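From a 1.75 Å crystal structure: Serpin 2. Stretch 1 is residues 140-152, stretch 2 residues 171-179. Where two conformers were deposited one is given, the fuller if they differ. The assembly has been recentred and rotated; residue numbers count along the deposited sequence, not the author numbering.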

# COMPACT_ATOMS: atom_id res chain seq x y z
N SER A 140 -8.56 -10.06 -24.90
CA SER A 140 -9.69 -10.89 -25.25
C SER A 140 -9.91 -11.92 -24.16
O SER A 140 -9.16 -12.90 -24.05
CB SER A 140 -9.44 -11.61 -26.57
OG SER A 140 -10.53 -12.44 -26.88
N TYR A 141 -10.95 -11.73 -23.36
CA TYR A 141 -11.21 -12.64 -22.24
C TYR A 141 -11.71 -14.02 -22.74
O TYR A 141 -11.74 -14.99 -21.97
CB TYR A 141 -12.18 -12.02 -21.24
CG TYR A 141 -11.54 -10.91 -20.41
CD1 TYR A 141 -10.77 -11.23 -19.30
CD2 TYR A 141 -11.69 -9.56 -20.74
CE1 TYR A 141 -10.17 -10.24 -18.53
CE2 TYR A 141 -11.07 -8.56 -19.97
CZ TYR A 141 -10.31 -8.92 -18.87
OH TYR A 141 -9.68 -7.97 -18.05
N SER A 142 -12.07 -14.09 -24.01
CA SER A 142 -12.47 -15.36 -24.61
C SER A 142 -11.26 -16.31 -24.67
O SER A 142 -11.39 -17.48 -24.98
CB SER A 142 -13.08 -15.14 -26.01
OG SER A 142 -12.10 -14.77 -26.97
N ASN A 143 -10.09 -15.76 -24.37
CA ASN A 143 -8.86 -16.52 -24.30
C ASN A 143 -8.20 -16.15 -22.98
O ASN A 143 -7.26 -15.36 -22.96
CB ASN A 143 -7.94 -16.15 -25.46
CG ASN A 143 -6.70 -17.04 -25.53
OD1 ASN A 143 -6.36 -17.77 -24.58
ND2 ASN A 143 -6.00 -16.97 -26.67
N PRO A 144 -8.70 -16.72 -21.87
CA PRO A 144 -8.20 -16.39 -20.53
C PRO A 144 -6.70 -16.68 -20.41
O PRO A 144 -6.00 -16.00 -19.70
CB PRO A 144 -8.99 -17.33 -19.61
CG PRO A 144 -10.14 -17.84 -20.44
CD PRO A 144 -9.67 -17.83 -21.85
N THR A 145 -6.23 -17.71 -21.10
CA THR A 145 -4.84 -18.09 -20.99
C THR A 145 -3.91 -17.03 -21.54
O THR A 145 -2.94 -16.64 -20.90
CB THR A 145 -4.57 -19.38 -21.75
OG1 THR A 145 -5.49 -20.38 -21.30
CG2 THR A 145 -3.14 -19.83 -21.54
N GLN A 146 -4.21 -16.58 -22.75
CA GLN A 146 -3.43 -15.51 -23.36
C GLN A 146 -3.54 -14.24 -22.52
O GLN A 146 -2.55 -13.53 -22.34
CB GLN A 146 -3.90 -15.26 -24.79
CG GLN A 146 -3.74 -13.85 -25.30
CD GLN A 146 -4.40 -13.66 -26.67
OE1 GLN A 146 -5.36 -12.90 -26.81
NE2 GLN A 146 -3.89 -14.38 -27.67
N THR A 147 -4.74 -13.98 -21.99
CA THR A 147 -5.01 -12.75 -21.25
C THR A 147 -4.24 -12.74 -19.94
O THR A 147 -3.63 -11.74 -19.59
CB THR A 147 -6.52 -12.56 -20.98
OG1 THR A 147 -7.24 -12.56 -22.22
CG2 THR A 147 -6.80 -11.22 -20.24
N ALA A 148 -4.26 -13.87 -19.22
CA ALA A 148 -3.50 -13.99 -17.97
C ALA A 148 -2.02 -13.72 -18.21
O ALA A 148 -1.37 -13.02 -17.43
CB ALA A 148 -3.70 -15.37 -17.36
N ALA A 149 -1.50 -14.27 -19.30
CA ALA A 149 -0.11 -14.05 -19.70
C ALA A 149 0.16 -12.57 -19.94
O ALA A 149 1.19 -12.04 -19.53
CB ALA A 149 0.21 -14.86 -20.96
N THR A 150 -0.77 -11.90 -20.60
CA THR A 150 -0.59 -10.50 -20.90
C THR A 150 -0.54 -9.70 -19.59
O THR A 150 0.36 -8.88 -19.40
CB THR A 150 -1.71 -9.98 -21.80
OG1 THR A 150 -1.63 -10.66 -23.07
CG2 THR A 150 -1.56 -8.49 -22.01
N ILE A 151 -1.50 -9.94 -18.71
CA ILE A 151 -1.56 -9.22 -17.44
C ILE A 151 -0.32 -9.51 -16.59
O ILE A 151 0.26 -8.60 -16.00
CB ILE A 151 -2.85 -9.56 -16.67
CG1 ILE A 151 -4.06 -9.01 -17.45
CG2 ILE A 151 -2.79 -8.97 -15.23
CD1 ILE A 151 -5.40 -9.49 -16.95
N ASN A 152 0.09 -10.77 -16.53
CA ASN A 152 1.23 -11.14 -15.70
C ASN A 152 2.54 -10.57 -16.23
O ASN A 152 3.38 -10.11 -15.44
CB ASN A 152 1.29 -12.65 -15.50
CG ASN A 152 0.13 -13.15 -14.67
OD1 ASN A 152 -0.41 -12.41 -13.84
ND2 ASN A 152 -0.27 -14.39 -14.87
N SER A 171 -9.20 -16.82 -12.39
CA SER A 171 -9.58 -15.56 -11.76
C SER A 171 -10.09 -14.52 -12.77
O SER A 171 -10.50 -13.42 -12.38
CB SER A 171 -8.42 -14.99 -10.94
OG SER A 171 -7.22 -14.95 -11.69
N LEU A 172 -10.06 -14.86 -14.05
CA LEU A 172 -10.57 -14.00 -15.12
C LEU A 172 -11.91 -14.51 -15.64
O LEU A 172 -12.51 -13.90 -16.53
CB LEU A 172 -9.57 -13.93 -16.29
CG LEU A 172 -8.18 -13.37 -15.91
CD1 LEU A 172 -7.26 -13.30 -17.13
CD2 LEU A 172 -8.31 -12.01 -15.26
N GLU A 173 -12.38 -15.63 -15.09
CA GLU A 173 -13.64 -16.22 -15.53
C GLU A 173 -14.78 -15.22 -15.40
O GLU A 173 -15.06 -14.70 -14.30
CB GLU A 173 -13.95 -17.49 -14.72
CG GLU A 173 -15.06 -18.34 -15.33
N GLY A 174 -15.42 -14.92 -16.52
CA GLY A 174 -16.58 -14.05 -16.55
C GLY A 174 -16.25 -12.56 -16.60
O GLY A 174 -17.14 -11.71 -16.55
N ALA A 175 -14.97 -12.23 -16.71
CA ALA A 175 -14.53 -10.84 -16.65
C ALA A 175 -14.73 -10.12 -17.97
O ALA A 175 -14.67 -10.72 -19.05
CB ALA A 175 -13.07 -10.76 -16.23
N VAL A 176 -14.96 -8.82 -17.86
CA VAL A 176 -15.14 -7.93 -18.97
C VAL A 176 -14.15 -6.76 -18.83
O VAL A 176 -13.58 -6.29 -19.82
CB VAL A 176 -16.60 -7.41 -18.99
CG1 VAL A 176 -16.73 -6.25 -19.91
CG2 VAL A 176 -17.54 -8.53 -19.40
N ILE A 177 -13.96 -6.30 -17.60
CA ILE A 177 -12.96 -5.28 -17.29
C ILE A 177 -12.29 -5.68 -15.97
O ILE A 177 -12.98 -5.91 -14.99
CB ILE A 177 -13.58 -3.86 -17.15
CG1 ILE A 177 -14.11 -3.38 -18.50
CG2 ILE A 177 -12.55 -2.88 -16.59
CD1 ILE A 177 -14.85 -2.08 -18.42
N THR A 178 -10.97 -5.80 -15.97
CA THR A 178 -10.23 -6.11 -14.76
C THR A 178 -9.30 -4.93 -14.51
O THR A 178 -8.64 -4.45 -15.42
CB THR A 178 -9.40 -7.39 -14.89
OG1 THR A 178 -10.27 -8.49 -15.23
CG2 THR A 178 -8.72 -7.74 -13.57
N LEU A 179 -9.28 -4.45 -13.27
CA LEU A 179 -8.50 -3.27 -12.95
C LEU A 179 -7.39 -3.80 -12.07
O LEU A 179 -7.67 -4.43 -11.05
CB LEU A 179 -9.37 -2.28 -12.17
CG LEU A 179 -8.68 -1.02 -11.62
CD1 LEU A 179 -7.90 -0.28 -12.69
CD2 LEU A 179 -9.71 -0.07 -10.98

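A small contact between a helix and a neighbouring loop often rests on two side chains, one from each segment, and the pairing of residues 140-152 with residues 171-179 in Serpin 2 is a compact example. Of the 355 Å² buried in total, most belongs to Tyr 141 and Leu 172, both buried and both with CA-to-CB bonds directed toward the other stretch.

Leu 172 forms the apolar centre. Its CD1 lies against the first turn of the helix, 3.8 Å from CG2 of Thr 147 and 4.1 Å from CB of Ala 148. It also packs on the backbone, for Leu 172 CD1 is 3.7 Å from Ala 148 N and 3.9 Å from Pro 144 O. These two backbone atoms are already paired with each other in a helical hydrogen bond, Ala 148 N to Pro 144 O at 2.8 Å, so a methyl group can cover them without leaving either unsatisfied. One helical turn beyond Thr 147, Ile 151 CD1 lies 4.2 Å from both Leu 172 CD1 and Leu 172 CD2, and Tyr 141 CE1 lies 4.2 Å from Leu 172 CD2, at the edge of the ring.

The tyrosine ring carries the contact outward. Over one of its faces lies the methyl of Ala 175, whose CB is 4.1 Å from the centroid of the Tyr 141 ring and 27° off its normal, a CH-pi arrangement. The carbonyl of the same residue lies over that face too, with Ala 175 O 3.4 Å from Tyr 141 CG. A type II turn from Leu 172 to Ala 175, closed by a hydrogen bond from Ala 175 N to Leu 172 O at 3.0 Å, links the residue at the ring edge to the one over its face. Within this turn Gly 174 adopts a positive phi of 84°, a conformation that favours glycine.

The polar edge is reached at the end of the ring. Thr 178 OG1 donates to Tyr 141 OH at 2.9 Å. Thr 178 lies in the strand with its CA-to-CB bond toward the first stretch, whereas those of its neighbours Ile 177 and Leu 179 point away, the alternation expected of an extended chain. The general principle is plain: a tyrosine ring can take apolar groups at its edge and both a methyl and backbone polar atoms over a face, while its hydroxyl bonds to a polar partner.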